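Local coordinates for lipoprotein NlpE (Escherichia coli, PDB 2Z4H) that takes part in copper homeostasis and is required for efficient binding of stationary-phase cells to hydrophobic surfaces during biofilm formation, at residues K172-S177 and G203-N208. The protein carries 1 engineered substitution. Numbering follows the deposited sequence.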
loop_
_atom_site.group_PDB
_atom_site.type_symbol
_atom_site.label_atom_id
_atom_site.label_comp_id
_atom_site.label_asym_id
_atom_site.label_seq_id
_atom_site.Cartn_x
_atom_site.Cartn_y
_atom_site.Cartn_z
ATOM N N LYS A 172 33.551 2.887 25.340
ATOM C CA LYS A 172 32.187 2.560 25.700
ATOM C C LYS A 172 31.175 2.936 24.634
ATOM O O LYS A 172 31.179 4.059 24.128
ATOM C CB LYS A 172 31.834 3.238 27.011
ATOM N N PRO A 173 30.305 1.986 24.257
ATOM C CA PRO A 173 29.299 2.297 23.241
ATOM C C PRO A 173 28.258 3.271 23.823
ATOM O O PRO A 173 27.742 3.053 24.920
ATOM C CB PRO A 173 28.716 0.921 22.905
ATOM C CG PRO A 173 28.902 0.151 24.166
ATOM C CD PRO A 173 30.289 0.551 24.582
ATOM N N VAL A 174 27.975 4.350 23.103
ATOM C CA VAL A 174 27.005 5.335 23.567
ATOM C C VAL A 174 25.635 5.079 22.943
ATOM O O VAL A 174 25.533 4.758 21.750
ATOM C CB VAL A 174 27.432 6.776 23.188
ATOM C CG1 VAL A 174 26.387 7.758 23.649
ATOM C CG2 VAL A 174 28.761 7.115 23.801
ATOM N N LEU A 175 24.581 5.220 23.742
ATOM C CA LEU A 175 23.230 5.031 23.224
ATOM C C LEU A 175 23.095 6.032 22.087
ATOM O O LEU A 175 23.701 7.105 22.128
ATOM C CB LEU A 175 22.182 5.342 24.297
ATOM C CG LEU A 175 20.709 5.162 23.901
ATOM C CD1 LEU A 175 20.379 3.675 23.835
ATOM C CD2 LEU A 175 19.809 5.876 24.907
ATOM N N LEU A 176 22.312 5.692 21.073
ATOM C CA LEU A 176 22.145 6.593 19.948
ATOM C C LEU A 176 20.756 6.447 19.380
ATOM O O LEU A 176 20.217 5.341 19.301
ATOM C CB LEU A 176 23.202 6.282 18.877
ATOM C CG LEU A 176 23.376 7.180 17.645
ATOM C CD1 LEU A 176 22.730 6.538 16.447
ATOM C CD2 LEU A 176 22.803 8.569 17.919
ATOM N N SER A 177 20.173 7.579 19.008
ATOM C CA SER A 177 18.841 7.620 18.425
ATOM C C SER A 177 18.978 8.283 17.076
ATOM O O SER A 177 19.243 9.483 17.004
ATOM C CB SER A 177 17.903 8.458 19.287
ATOM O OG SER A 177 16.750 8.841 18.550
ATOM N N GLY A 203 23.300 12.313 14.243
ATOM C CA GLY A 203 23.072 11.571 15.464
ATOM C C GLY A 203 22.267 12.302 16.525
ATOM O O GLY A 203 21.598 13.310 16.267
ATOM N N LYS A 204 22.357 11.759 17.735
ATOM C CA LYS A 204 21.693 12.275 18.923
ATOM C C LYS A 204 22.139 11.308 20.011
ATOM O O LYS A 204 21.390 10.408 20.400
ATOM C CB LYS A 204 20.173 12.216 18.761
ATOM C CG LYS A 204 19.399 13.162 19.671
ATOM C CD LYS A 204 19.386 14.600 19.137
ATOM C CE LYS A 204 20.746 15.298 19.281
ATOM N NZ LYS A 204 20.765 16.684 18.699
ATOM N N PHE A 205 23.369 11.481 20.488
ATOM C CA PHE A 205 23.911 10.584 21.500
ATOM C C PHE A 205 23.568 10.910 22.947
ATOM O O PHE A 205 23.562 12.070 23.356
ATOM C CB PHE A 205 25.430 10.490 21.358
ATOM C CG PHE A 205 25.889 9.808 20.097
ATOM C CD1 PHE A 205 26.152 10.545 18.943
ATOM C CD2 PHE A 205 26.094 8.427 20.072
ATOM C CE1 PHE A 205 26.620 9.917 17.788
ATOM C CE2 PHE A 205 26.560 7.792 18.921
ATOM C CZ PHE A 205 26.824 8.539 17.784
ATOM N N TYR A 206 23.288 9.859 23.712
ATOM C CA TYR A 206 22.952 9.960 25.127
ATOM C C TYR A 206 23.941 9.076 25.903
ATOM O O TYR A 206 23.690 7.890 26.162
ATOM C CB TYR A 206 21.511 9.501 25.347
ATOM C CG TYR A 206 20.511 10.316 24.557
ATOM C CD1 TYR A 206 20.385 11.689 24.763
ATOM C CD2 TYR A 206 19.706 9.723 23.587
ATOM C CE1 TYR A 206 19.484 12.451 24.022
ATOM C CE2 TYR A 206 18.797 10.481 22.838
ATOM C CZ TYR A 206 18.696 11.841 23.065
ATOM O OH TYR A 206 17.807 12.587 22.331
ATOM N N PRO A 207 25.088 9.663 26.283
ATOM C CA PRO A 207 26.189 9.029 27.018
ATOM C C PRO A 207 25.906 8.439 28.393
ATOM O O PRO A 207 26.448 7.383 28.741
ATOM C CB PRO A 207 27.249 10.138 27.068
ATOM C CG PRO A 207 26.438 11.378 27.106
ATOM C CD PRO A 207 25.369 11.096 26.071
ATOM N N ASN A 208 25.066 9.116 29.170
ATOM C CA ASN A 208 24.754 8.663 30.521
ATOM C C ASN A 208 23.920 7.383 30.587
ATOM O O ASN A 208 24.334 6.403 31.212
ATOM C CB ASN A 208 24.061 9.788 31.294
#
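One face of the Phe205 ring carries Leu176, whose CD2 methyl sits 3.7 Å from the ring centroid and 2° off its normal, a CH-pi contact. With chi1 at -173°, Leu176 CG is turned from the backbone N and reaches Phe205 CE2 (3.5 Å), and the leucine's branch there sets CD2 over the ring centre. Phe205, apolar and flat, gives Leu176 a face and Val174 an edge: near the ring plane Val174 CG1 lies 3.7 Å from Phe205 CD2, and beta-branching lets this methyl also abut the Tyr206-Pro207 peptide. The Tyr206 ring has Lys204 O over one face, offset toward the rim, while Leu175 CD2 packs 4.0 Å from Tyr206 CB. Between the Leu176-Phe205 face and the Leu175-Tyr206 face, Tyr206 N donates to Leu175 O (3.2 Å), and a weak bond joins Ser177 N to Lys204 O. With Phe205 exchanged for an alanine, Leu176 CD2 and Val174 CG1 would probably lose their shared apolar partner, leaving a gap beside the strand. Antiparallel to 174-184, the short strand 205-206 borders it in the C-terminal OB-type barrel; across 174-184 lies strand 127-135, whose Tyr133 meets Phe205 edge-to-face, and helix 157-166 adds Ser162, Tyr163 and Ala166 around that phenyl.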